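Local coordinates for protein hydrolase, HAD superfamily, subfamily III A (Legionella pneumophila, PDB 3N1U) that probably hydrolyses 3-deoxy-D-manno-octulosonate 8-phosphate to KDO and inorganic phosphate, a magnesium-dependent step of lipopolysaccharide biosynthesis, at residues K17-C21 and L106-D111; K56-A61 and A176-Y180; I67-N73 and Y89-K95; G117-L123 and A138-V142; A134-A138 and R152-R156. One frame throughout, in Å; residues are numbered along the deposited sequence.

Contact 1: K17-C21 and L106-D111; sequences KKIKC and LGLNDD
Two loops leading into neighbouring parallel strands of the HAD Rossmann-like sheet pass each other in opposite directions: K17-C21 enters strand 21-24, and L106-D111 connects helix 96-106 to strand 113-117. K18 CA lies 7.0 Å from D111 CA and K20 CA 7.8 Å from L108 CA. L106 closes its helix and sends CD1 to 3.7 Å from C21 SG. G107 leaves the helix with positive phi (78/24). L108, extended at -97/153 and with an m,t side chain, rests its CD1 on both K20 and C21, 3.8 Å from K20 CB and 3.7 Å from C21 CB. N109 is extended (-75/157), and a 3-10 turn begins at D110, whose OD1 bonds to Y99 OH. D111, chi1 p, carries OD2 to 2.5 Å from K18 NZ, a very short hydrogen bond within a salt bridge; D111 O lies 3.9 Å from I19 CD1. Apolar packing thus covers the start of strand 21-24, while a charge pair nearer solvent ties the two loops.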
# COMPACT_ATOMS: atom_id res chain seq x y z
N LYS A 17 -15.78 -29.04 -2.96
CA LYS A 17 -15.58 -30.42 -2.48
C LYS A 17 -14.81 -31.30 -3.46
O LYS A 17 -14.19 -32.27 -3.04
CB LYS A 17 -16.93 -31.10 -2.18
CG LYS A 17 -17.53 -30.71 -0.84
CD LYS A 17 -18.91 -31.31 -0.68
CE LYS A 17 -19.56 -30.87 0.63
NZ LYS A 17 -20.63 -31.86 1.02
N LYS A 18 -14.83 -30.96 -4.75
CA LYS A 18 -14.22 -31.81 -5.79
C LYS A 18 -12.76 -31.48 -6.07
O LYS A 18 -12.06 -32.20 -6.84
CB LYS A 18 -15.04 -31.66 -7.10
CG LYS A 18 -16.44 -32.26 -6.95
CD LYS A 18 -17.36 -31.69 -7.98
CE LYS A 18 -17.47 -32.59 -9.15
NZ LYS A 18 -18.09 -31.80 -10.24
N ILE A 19 -12.31 -30.39 -5.49
CA ILE A 19 -11.05 -29.79 -5.95
C ILE A 19 -9.82 -30.62 -5.53
O ILE A 19 -9.62 -30.90 -4.35
CB ILE A 19 -10.91 -28.35 -5.46
CG1 ILE A 19 -12.04 -27.44 -5.99
CG2 ILE A 19 -9.56 -27.79 -5.89
CD1 ILE A 19 -12.34 -27.48 -7.55
N LYS A 20 -9.01 -31.00 -6.51
CA LYS A 20 -7.82 -31.76 -6.26
C LYS A 20 -6.57 -30.96 -6.65
O LYS A 20 -5.45 -31.37 -6.34
CB LYS A 20 -7.87 -33.09 -7.03
CG LYS A 20 -8.85 -34.07 -6.33
CD LYS A 20 -8.81 -35.46 -6.88
CE LYS A 20 -9.51 -36.36 -5.84
NZ LYS A 20 -9.52 -37.78 -6.26
N CYS A 21 -6.75 -29.82 -7.31
CA CYS A 21 -5.61 -28.94 -7.61
C CYS A 21 -6.10 -27.52 -7.67
O CYS A 21 -7.10 -27.24 -8.36
CB CYS A 21 -4.98 -29.33 -8.96
SG CYS A 21 -3.57 -28.26 -9.47
N LEU A 106 -1.42 -34.27 -14.43
CA LEU A 106 -2.09 -34.69 -13.20
C LEU A 106 -3.16 -35.77 -13.40
O LEU A 106 -3.49 -36.45 -12.45
CB LEU A 106 -2.70 -33.48 -12.47
CG LEU A 106 -1.70 -32.44 -11.94
CD1 LEU A 106 -2.42 -31.42 -11.02
CD2 LEU A 106 -0.59 -33.14 -11.16
N GLY A 107 -3.74 -35.87 -14.60
CA GLY A 107 -4.77 -36.92 -14.86
C GLY A 107 -6.15 -36.55 -14.28
O GLY A 107 -7.00 -37.40 -14.05
N LEU A 108 -6.37 -35.25 -14.09
CA LEU A 108 -7.60 -34.77 -13.44
C LEU A 108 -8.71 -34.35 -14.41
O LEU A 108 -8.44 -33.93 -15.54
CB LEU A 108 -7.30 -33.60 -12.49
CG LEU A 108 -6.39 -33.81 -11.27
CD1 LEU A 108 -6.25 -32.46 -10.43
CD2 LEU A 108 -6.93 -34.92 -10.40
N ASN A 109 -9.96 -34.43 -13.94
CA ASN A 109 -11.05 -33.88 -14.73
C ASN A 109 -11.05 -32.35 -14.62
O ASN A 109 -10.57 -31.81 -13.58
CB ASN A 109 -12.39 -34.44 -14.23
CG ASN A 109 -12.50 -35.93 -14.44
OD1 ASN A 109 -11.83 -36.50 -15.32
ND2 ASN A 109 -13.32 -36.59 -13.58
N ASP A 110 -11.64 -31.66 -15.60
CA ASP A 110 -11.76 -30.16 -15.54
C ASP A 110 -12.38 -29.75 -14.19
O ASP A 110 -11.93 -28.79 -13.53
CB ASP A 110 -12.65 -29.57 -16.67
CG ASP A 110 -11.99 -29.62 -18.08
OD1 ASP A 110 -10.79 -29.33 -18.22
OD2 ASP A 110 -12.68 -29.98 -19.04
N ASP A 111 -13.39 -30.50 -13.74
CA ASP A 111 -14.09 -30.07 -12.56
C ASP A 111 -13.33 -30.35 -11.25
O ASP A 111 -13.81 -30.03 -10.18
CB ASP A 111 -15.55 -30.56 -12.52
CG ASP A 111 -15.69 -32.07 -12.30
OD1 ASP A 111 -14.67 -32.78 -12.21
OD2 ASP A 111 -16.84 -32.56 -12.21

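Contact 2: K56-A61 and A176-Y180; sequences KLLMAA and AITGY
A176, L57 and Y180 carry most of this contact, in which helix 49-60 meets helix 173-181: the axes of the short segments 56-60 and 176-180 cross at 92° and approach to 8.0 Å. The small A176 allows the close approach. Its CB lies 3.3 Å from L57 O and 4.0 Å from A61 CB, and the CA atoms of A61 and A176 are 4.6 Å apart. L57, an m,t rotamer, reaches across with CD2, 3.9 Å from A176 CB, 3.7 Å from I177 CA and 4.0 Å from Y180 CB. Y180, chi1 t, sets its ring beside the extended chain of K56, CE1 to CD 3.9 Å. A60 CB fits against the C-terminal helix, 3.5 Å from A176 O and 3.6 Å from Y180 N, where G179 adds no side chain. L57 also packs on L167 of helix 158-169 and on L120 of the second subunit. This is orthogonal helix-helix packing, joining the C-terminal helix to a helical layer flanking the Rossmann-like sheet.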
# COMPACT_ATOMS: atom_id res chain seq x y z
N LYS A 56 0.55 -23.75 1.37
CA LYS A 56 1.18 -24.83 2.12
C LYS A 56 0.18 -25.73 2.83
O LYS A 56 0.41 -26.95 2.99
CB LYS A 56 2.20 -24.29 3.13
CG LYS A 56 3.44 -23.67 2.51
CD LYS A 56 4.21 -22.97 3.62
CE LYS A 56 5.60 -22.60 3.18
NZ LYS A 56 6.30 -22.02 4.37
N LEU A 57 -0.92 -25.12 3.29
CA LEU A 57 -1.97 -25.93 3.91
C LEU A 57 -2.65 -26.83 2.89
O LEU A 57 -2.99 -27.99 3.19
CB LEU A 57 -3.02 -25.05 4.58
CG LEU A 57 -2.55 -24.30 5.87
CD1 LEU A 57 -3.53 -23.20 6.35
CD2 LEU A 57 -2.31 -25.28 6.99
N LEU A 58 -2.92 -26.31 1.70
CA LEU A 58 -3.50 -27.21 0.68
C LEU A 58 -2.58 -28.39 0.45
O LEU A 58 -3.00 -29.57 0.43
CB LEU A 58 -3.72 -26.49 -0.66
CG LEU A 58 -4.87 -25.48 -0.72
CD1 LEU A 58 -4.97 -24.89 -2.15
CD2 LEU A 58 -6.17 -26.16 -0.33
N MSE A 59 -1.32 -28.11 0.25
CA MSE A 59 -0.38 -29.20 -0.04
C MSE A 59 -0.21 -30.19 1.11
O MSE A 59 -0.05 -31.40 0.86
CB MSE A 59 0.97 -28.59 -0.49
CG MSE A 59 0.84 -27.86 -1.88
SE MSE A 59 2.62 -27.31 -2.53
CE MSE A 59 2.66 -25.68 -1.55
N ALA A 60 -0.24 -29.70 2.37
CA ALA A 60 -0.20 -30.57 3.55
C ALA A 60 -1.41 -31.49 3.59
O ALA A 60 -1.32 -32.58 4.13
CB ALA A 60 -0.10 -29.73 4.87
N ALA A 61 -2.54 -31.03 3.03
CA ALA A 61 -3.80 -31.81 2.98
C ALA A 61 -3.94 -32.70 1.72
O ALA A 61 -5.00 -33.29 1.51
CB ALA A 61 -4.98 -30.87 3.00
N ALA A 176 -4.86 -30.32 7.54
CA ALA A 176 -3.89 -29.40 6.93
C ALA A 176 -3.00 -28.72 7.98
O ALA A 176 -1.76 -28.78 7.85
CB ALA A 176 -4.60 -28.34 6.08
N ILE A 177 -3.58 -28.10 9.00
CA ILE A 177 -2.73 -27.37 9.98
C ILE A 177 -1.91 -28.34 10.79
O ILE A 177 -0.76 -28.03 11.17
CB ILE A 177 -3.54 -26.34 10.83
CG1 ILE A 177 -2.64 -25.41 11.69
CG2 ILE A 177 -4.55 -27.06 11.77
CD1 ILE A 177 -1.53 -24.64 10.92
N THR A 178 -2.51 -29.50 11.09
CA THR A 178 -1.80 -30.52 11.86
C THR A 178 -0.58 -30.96 11.06
O THR A 178 0.53 -30.88 11.57
CB THR A 178 -2.75 -31.66 12.34
OG1 THR A 178 -3.72 -31.09 13.25
CG2 THR A 178 -1.96 -32.71 13.09
N GLY A 179 -0.81 -31.37 9.82
CA GLY A 179 0.23 -31.78 8.89
C GLY A 179 1.30 -30.74 8.61
O GLY A 179 2.49 -31.05 8.71
N TYR A 180 0.90 -29.49 8.34
CA TYR A 180 1.86 -28.39 8.28
C TYR A 180 2.74 -28.26 9.52
O TYR A 180 3.96 -28.08 9.38
CB TYR A 180 1.15 -27.04 8.03
CG TYR A 180 2.06 -25.84 8.19
CD1 TYR A 180 2.87 -25.40 7.14
CD2 TYR A 180 2.11 -25.16 9.40
CE1 TYR A 180 3.72 -24.27 7.31
CE2 TYR A 180 2.93 -24.04 9.58
CZ TYR A 180 3.74 -23.61 8.53
OH TYR A 180 4.55 -22.50 8.75

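Contact 3: I67-N73 and Y89-K95; sequences IITTAQN and YKGQVDK
The buried ammonium group of K95 is the striking feature: from an extended m,t,t,t side chain, NZ reaches I68 O at 3.2 Å and water 1 at 2.9 Å, and also forms salt bridges with D25, a calcium ligand, and D122. Strands 64-68 and 87-89 are parallel neighbours, with I68 bridged to Y89 (CA-CA 4.7 Å); Y89 N bonds to I67 O at 2.9 Å and T69 N to Y89 O at 2.8 Å. These strand ends open into loops at the active site of the HAD fold, where T69 and K95 fit the family's usual motif II Thr/Ser and motif III Lys. T69 OG1 accepts from A71 N at 2.9 Å, an ST turn. Q92 N bonds to T69 O at 2.9 Å, and T70 OG1 donates to Q92 O at 2.7 Å. G91, with positive phi (66/23), gives its N to A71 O at 2.9 Å. K90 NZ meets Q72 O at 2.9 Å and forms a salt bridge with D77.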
# COMPACT_ATOMS: atom_id res chain seq x y z
N ILE A 67 0.95 -22.95 -10.64
CA ILE A 67 0.89 -21.57 -11.10
C ILE A 67 0.93 -21.51 -12.65
O ILE A 67 1.68 -22.24 -13.28
CB ILE A 67 2.03 -20.72 -10.50
CG1 ILE A 67 1.52 -19.92 -9.28
CG2 ILE A 67 2.55 -19.66 -11.55
CD1 ILE A 67 1.17 -20.81 -8.01
N ILE A 68 0.14 -20.61 -13.24
CA ILE A 68 0.25 -20.34 -14.69
C ILE A 68 0.29 -18.82 -14.82
O ILE A 68 -0.66 -18.11 -14.45
CB ILE A 68 -0.94 -20.91 -15.54
CG1 ILE A 68 -1.08 -22.41 -15.34
CG2 ILE A 68 -0.74 -20.55 -17.04
CD1 ILE A 68 -2.27 -23.06 -16.11
N THR A 69 1.40 -18.32 -15.32
CA THR A 69 1.60 -16.87 -15.33
C THR A 69 2.16 -16.39 -16.68
O THR A 69 2.88 -17.15 -17.36
CB THR A 69 2.57 -16.40 -14.17
OG1 THR A 69 2.73 -14.99 -14.27
CG2 THR A 69 3.94 -17.04 -14.30
N THR A 70 1.83 -15.12 -17.01
CA THR A 70 2.49 -14.41 -18.12
C THR A 70 3.88 -13.87 -17.71
O THR A 70 4.77 -13.74 -18.58
CB THR A 70 1.58 -13.28 -18.67
OG1 THR A 70 0.32 -13.87 -19.03
CG2 THR A 70 2.22 -12.59 -19.94
N ALA A 71 4.07 -13.61 -16.41
CA ALA A 71 5.36 -13.14 -15.89
C ALA A 71 6.47 -14.14 -16.31
O ALA A 71 6.23 -15.34 -16.37
CB ALA A 71 5.32 -12.95 -14.33
N GLN A 72 7.66 -13.62 -16.62
CA GLN A 72 8.81 -14.44 -17.04
C GLN A 72 10.00 -14.23 -16.11
O GLN A 72 11.00 -14.91 -16.22
CB GLN A 72 9.26 -14.05 -18.45
CG GLN A 72 8.39 -14.60 -19.58
CD GLN A 72 8.90 -14.27 -20.97
OE1 GLN A 72 9.43 -13.18 -21.22
NE2 GLN A 72 8.73 -15.22 -21.90
N ASN A 73 9.93 -13.26 -15.22
CA ASN A 73 11.16 -12.89 -14.51
C ASN A 73 11.50 -13.87 -13.36
O ASN A 73 10.67 -14.67 -12.94
CB ASN A 73 11.04 -11.44 -14.02
CG ASN A 73 9.84 -11.25 -13.12
OD1 ASN A 73 9.90 -11.59 -11.96
ND2 ASN A 73 8.72 -10.78 -13.67
N TYR A 89 4.22 -22.55 -14.69
CA TYR A 89 4.35 -22.23 -16.11
C TYR A 89 4.46 -20.74 -16.23
O TYR A 89 3.54 -20.01 -15.83
CB TYR A 89 3.13 -22.71 -16.92
CG TYR A 89 2.84 -24.22 -16.83
CD1 TYR A 89 2.25 -24.77 -15.70
CD2 TYR A 89 3.16 -25.08 -17.90
CE1 TYR A 89 1.99 -26.17 -15.61
CE2 TYR A 89 2.90 -26.45 -17.83
CZ TYR A 89 2.33 -26.99 -16.67
OH TYR A 89 2.07 -28.34 -16.58
N LYS A 90 5.55 -20.30 -16.85
CA LYS A 90 5.90 -18.88 -16.95
C LYS A 90 5.83 -18.39 -18.40
O LYS A 90 5.95 -19.21 -19.32
CB LYS A 90 7.34 -18.69 -16.48
CG LYS A 90 7.50 -18.67 -14.95
CD LYS A 90 8.76 -17.92 -14.60
CE LYS A 90 9.92 -18.44 -15.43
NZ LYS A 90 11.17 -17.66 -15.19
N GLY A 91 5.67 -17.08 -18.59
CA GLY A 91 5.64 -16.51 -19.94
C GLY A 91 4.46 -16.93 -20.79
O GLY A 91 4.56 -16.90 -22.01
N GLN A 92 3.34 -17.35 -20.17
CA GLN A 92 2.21 -17.91 -20.96
C GLN A 92 1.29 -16.74 -21.21
O GLN A 92 0.69 -16.21 -20.26
CB GLN A 92 1.45 -18.99 -20.17
CG GLN A 92 2.39 -20.16 -19.70
CD GLN A 92 3.02 -20.89 -20.91
OE1 GLN A 92 2.32 -21.43 -21.77
NE2 GLN A 92 4.36 -20.90 -20.98
N VAL A 93 1.20 -16.30 -22.47
CA VAL A 93 0.40 -15.13 -22.81
C VAL A 93 -1.04 -15.59 -23.00
O VAL A 93 -1.97 -15.03 -22.41
CB VAL A 93 0.91 -14.45 -24.11
CG1 VAL A 93 -0.18 -13.54 -24.70
CG2 VAL A 93 2.21 -13.69 -23.83
N ASP A 94 -1.22 -16.59 -23.86
CA ASP A 94 -2.44 -17.40 -23.87
C ASP A 94 -2.15 -18.62 -22.97
O ASP A 94 -1.14 -19.30 -23.19
CB ASP A 94 -2.79 -17.87 -25.29
CG ASP A 94 -4.21 -18.44 -25.38
OD1 ASP A 94 -4.49 -19.50 -24.76
OD2 ASP A 94 -5.04 -17.85 -26.09
N LYS A 95 -3.03 -18.86 -21.99
CA LYS A 95 -2.81 -19.82 -20.88
C LYS A 95 -3.45 -21.21 -21.11
O LYS A 95 -3.22 -22.13 -20.33
CB LYS A 95 -3.35 -19.23 -19.57
CG LYS A 95 -2.59 -17.93 -19.13
CD LYS A 95 -3.01 -17.49 -17.72
CE LYS A 95 -2.09 -16.34 -17.23
NZ LYS A 95 -2.48 -15.91 -15.86
O HOH W 1 -0.59 -13.67 -16.19
O HOH W 2 -1.36 -12.72 -20.74

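Contact 4: G117-L123 and A138-V142; sequences GDDLPDL and AVPQV. With CA (calcium ion), chain B.
V142, chi1 t, pushes CG2 into the bend of the G117-L123 loop, 3.4 Å from D119 O, 3.9 Å from D118 C and 4.1 Å from L123 CG; its CG1 lies 4.0 Å from G117 O. The loop follows strand 113-117 and has the GDDxxD sequence of HAD motif IV, the acidic metal-binding loop of this phosphatase fold; the opposing segment holds the first turn of helix 140-145. The CA atoms of D118 and A138 are 4.1 Å apart, those of L123 and V142 6.1 Å. One hydrogen bond crosses, V139 N to D118 O at 2.9 Å, with V139 at the N-cap position. Beside this bond, V139 CG2 meets L120 CD2 at 3.8 Å, and Q141 lies along the leucines, NE2 3.7 Å from L120 CD2 and OE1 3.8 Å from L123 CD1. D122, chi1 m, braces the loop: OD2 accepts from D118 N at 3.0 Å and D119 N at 3.1 Å. D119 OD1 accepts from L120 N at 2.7 Å and forms a salt bridge with R160 of the third subunit, while D118 OD2 bonds to Q50 of that subunit. D25 and D27 O complete the calcium site with three waters. D118, chi1 p, directs OD1 to 2.2 Å from the calcium ion, and water 4, 2.4 Å from the metal, donates to D122 OD2 at 2.8 Å.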
# COMPACT_ATOMS: atom_id res chain seq x y z
N GLY A 117 -7.91 -15.95 -10.77
CA GLY A 117 -7.40 -15.07 -11.82
C GLY A 117 -7.82 -13.62 -11.58
O GLY A 117 -8.69 -13.35 -10.75
N ASP A 118 -7.27 -12.70 -12.36
CA ASP A 118 -7.71 -11.28 -12.29
C ASP A 118 -7.92 -10.56 -13.65
O ASP A 118 -8.47 -9.44 -13.68
CB ASP A 118 -6.67 -10.48 -11.47
CG ASP A 118 -5.41 -10.18 -12.27
OD1 ASP A 118 -4.70 -11.11 -12.76
OD2 ASP A 118 -5.10 -8.97 -12.37
N ASP A 119 -7.45 -11.14 -14.78
CA ASP A 119 -7.46 -10.38 -16.05
C ASP A 119 -7.90 -11.29 -17.23
O ASP A 119 -8.10 -12.52 -17.06
CB ASP A 119 -6.10 -9.65 -16.31
CG ASP A 119 -6.27 -8.32 -17.09
OD1 ASP A 119 -7.23 -8.21 -17.89
OD2 ASP A 119 -5.44 -7.39 -16.91
N LEU A 120 -8.10 -10.71 -18.41
CA LEU A 120 -8.77 -11.40 -19.50
C LEU A 120 -8.12 -12.72 -19.91
O LEU A 120 -8.83 -13.64 -20.29
CB LEU A 120 -8.93 -10.44 -20.70
CG LEU A 120 -9.59 -9.10 -20.30
CD1 LEU A 120 -9.58 -8.20 -21.55
CD2 LEU A 120 -11.02 -9.35 -19.86
N PRO A 121 -6.77 -12.82 -19.87
CA PRO A 121 -6.21 -14.14 -20.28
C PRO A 121 -6.52 -15.30 -19.33
O PRO A 121 -6.42 -16.47 -19.73
CB PRO A 121 -4.70 -13.88 -20.40
CG PRO A 121 -4.60 -12.26 -20.51
CD PRO A 121 -5.71 -11.81 -19.59
N ASP A 122 -7.00 -14.98 -18.12
CA ASP A 122 -7.47 -16.00 -17.17
C ASP A 122 -8.89 -16.47 -17.47
O ASP A 122 -9.31 -17.52 -17.00
CB ASP A 122 -7.43 -15.44 -15.74
CG ASP A 122 -6.06 -14.95 -15.33
OD1 ASP A 122 -5.05 -15.69 -15.51
OD2 ASP A 122 -5.97 -13.81 -14.81
N LEU A 123 -9.64 -15.67 -18.22
CA LEU A 123 -11.07 -15.96 -18.43
C LEU A 123 -11.42 -17.37 -18.96
O LEU A 123 -12.31 -18.03 -18.42
CB LEU A 123 -11.68 -14.92 -19.39
CG LEU A 123 -12.57 -13.88 -18.75
CD1 LEU A 123 -13.09 -13.04 -19.93
CD2 LEU A 123 -13.71 -14.65 -18.03
N ALA A 138 -10.28 -7.89 -9.60
CA ALA A 138 -10.21 -8.36 -10.98
C ALA A 138 -10.90 -7.40 -11.93
O ALA A 138 -11.76 -6.59 -11.49
CB ALA A 138 -10.84 -9.78 -11.13
N VAL A 139 -10.56 -7.50 -13.23
CA VAL A 139 -11.19 -6.62 -14.22
C VAL A 139 -12.67 -7.00 -14.36
O VAL A 139 -13.08 -8.14 -14.01
CB VAL A 139 -10.46 -6.65 -15.59
CG1 VAL A 139 -8.94 -6.27 -15.34
CG2 VAL A 139 -10.65 -8.02 -16.32
N PRO A 140 -13.49 -6.07 -14.85
CA PRO A 140 -14.94 -6.33 -14.83
C PRO A 140 -15.47 -7.67 -15.44
O PRO A 140 -16.34 -8.33 -14.83
CB PRO A 140 -15.51 -5.09 -15.55
CG PRO A 140 -14.53 -3.96 -15.10
CD PRO A 140 -13.17 -4.67 -15.23
N GLN A 141 -14.97 -8.08 -16.60
CA GLN A 141 -15.40 -9.35 -17.19
C GLN A 141 -15.04 -10.58 -16.34
O GLN A 141 -15.82 -11.53 -16.24
CB GLN A 141 -14.75 -9.54 -18.54
CG GLN A 141 -15.50 -8.89 -19.66
CD GLN A 141 -14.77 -9.07 -20.98
OE1 GLN A 141 -14.81 -10.14 -21.58
NE2 GLN A 141 -14.09 -8.00 -21.44
N VAL A 142 -13.85 -10.56 -15.74
CA VAL A 142 -13.47 -11.64 -14.88
C VAL A 142 -14.38 -11.71 -13.64
O VAL A 142 -14.79 -12.80 -13.26
CB VAL A 142 -11.97 -11.51 -14.45
CG1 VAL A 142 -11.62 -12.57 -13.41
CG2 VAL A 142 -11.09 -11.63 -15.72
CA CA B . -2.69 -11.39 -13.61
O HOH W 3 -3.07 -9.10 -14.21
O HOH W 4 -3.71 -12.39 -15.59
O HOH W 5 -0.75 -11.28 -15.00

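Contact 5: A134-A138 and R152-R156; sequences AVSNA and RTGGR
This is a polar turn-to-turn contact between loops that follow the last two strands of the parallel sheet, A134-A138 after strand 131-134 and R152-R156 after strand 148-149. V135 to A138 forms a type I turn, closed by A138 N to V135 O at 3.1 Å; T153 to R156 forms a type II turn, closed by R156 N to T153 O at 3.1 Å, with G155 at positive phi (65/12). The CA atoms of S136 and T153 are 5.0 Å apart. The strongest link is G154 N to N137 OD1, 2.9 Å and nearly straight, N137 being chi1 p. Such loops at the strand ends surround the active site of the HAD fold: V135 packs on D118, a calcium ligand, and G155 bonds through its backbone to V29. In the second link, S136 N bonds weakly to R152 O at 3.3 Å. S136 OG lies 3.2 Å from both R152 O and T153 CG2. N137 O accepts from Q50 of the third subunit.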
# COMPACT_ATOMS: atom_id res chain seq x y z
N ALA A 134 -12.50 -15.21 -9.10
CA ALA A 134 -11.96 -13.86 -9.32
C ALA A 134 -11.49 -13.26 -8.00
O ALA A 134 -12.20 -13.33 -7.01
CB ALA A 134 -13.01 -12.93 -9.95
N VAL A 135 -10.27 -12.71 -7.97
CA VAL A 135 -9.90 -11.79 -6.84
C VAL A 135 -10.81 -10.56 -6.89
O VAL A 135 -11.38 -10.22 -7.96
CB VAL A 135 -8.39 -11.38 -6.86
CG1 VAL A 135 -7.50 -12.65 -6.62
CG2 VAL A 135 -7.98 -10.66 -8.17
N SER A 136 -11.01 -9.87 -5.75
CA SER A 136 -12.01 -8.80 -5.76
C SER A 136 -11.59 -7.63 -6.65
O SER A 136 -12.42 -6.87 -7.07
CB SER A 136 -12.31 -8.28 -4.33
OG SER A 136 -11.23 -7.56 -3.79
N ASN A 137 -10.28 -7.48 -6.91
CA ASN A 137 -9.77 -6.35 -7.73
C ASN A 137 -9.66 -6.77 -9.23
O ASN A 137 -8.99 -6.09 -10.03
CB ASN A 137 -8.35 -5.95 -7.22
CG ASN A 137 -7.43 -7.14 -7.12
OD1 ASN A 137 -7.77 -8.09 -6.48
ND2 ASN A 137 -6.26 -7.12 -7.80
N ALA A 138 -10.28 -7.89 -9.60
CA ALA A 138 -10.21 -8.36 -10.98
C ALA A 138 -10.90 -7.40 -11.93
O ALA A 138 -11.76 -6.59 -11.49
CB ALA A 138 -10.84 -9.78 -11.13
N ARG A 152 -11.25 -10.37 -0.31
CA ARG A 152 -9.96 -9.69 -0.32
C ARG A 152 -9.39 -9.49 -1.73
O ARG A 152 -9.79 -10.19 -2.67
CB ARG A 152 -8.97 -10.44 0.59
CG ARG A 152 -9.34 -10.32 2.08
CD ARG A 152 -8.87 -11.57 2.86
NE ARG A 152 -9.42 -11.70 4.24
CZ ARG A 152 -10.52 -12.40 4.55
NH1 ARG A 152 -11.21 -13.03 3.61
NH2 ARG A 152 -10.91 -12.51 5.83
N THR A 153 -8.44 -8.56 -1.85
CA THR A 153 -7.79 -8.23 -3.12
C THR A 153 -6.53 -9.11 -3.27
O THR A 153 -6.06 -9.70 -2.28
CB THR A 153 -7.39 -6.71 -3.25
OG1 THR A 153 -6.44 -6.42 -2.24
CG2 THR A 153 -8.64 -5.76 -3.04
N GLY A 154 -6.05 -9.23 -4.51
CA GLY A 154 -4.81 -10.00 -4.86
C GLY A 154 -3.66 -9.47 -4.00
O GLY A 154 -3.52 -8.22 -3.78
N GLY A 155 -2.80 -10.40 -3.56
CA GLY A 155 -1.70 -10.10 -2.63
C GLY A 155 -2.05 -9.64 -1.25
O GLY A 155 -1.21 -9.14 -0.54
N ARG A 156 -3.31 -9.77 -0.84
CA ARG A 156 -3.67 -9.32 0.48
C ARG A 156 -4.37 -10.43 1.27
O ARG A 156 -5.00 -10.15 2.28
CB ARG A 156 -4.58 -8.09 0.41
CG ARG A 156 -3.92 -6.91 -0.26
CD ARG A 156 -2.68 -6.52 0.52
NE ARG A 156 -2.14 -5.23 0.08
CZ ARG A 156 -1.12 -5.08 -0.75
NH1 ARG A 156 -0.54 -6.16 -1.28
NH2 ARG A 156 -0.70 -3.86 -1.07

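How the contacts relate
Contacts 3, 4 and 5 gather round the calcium ion, in what is probably the active site. Contact 3 joins contact 4 through the salt bridge K95 NZ to D122 OD1, 2.6 Å, tying 89-95 to the acidic loop 117-123; the K95 side chain lies about 5 Å from the calcium that D118 binds. Contacts 4 and 5, centres 11 Å apart, share A138, and D118 CB packs on V135 CG2 at 3.6 Å. All three touch the third subunit. Contact 1 lies away, its centre 21 Å from those of contacts 3 and 4. Contact 2, centred 29 Å from contact 4, lies across the chain's centre from it and, like contact 5, touches the second subunit.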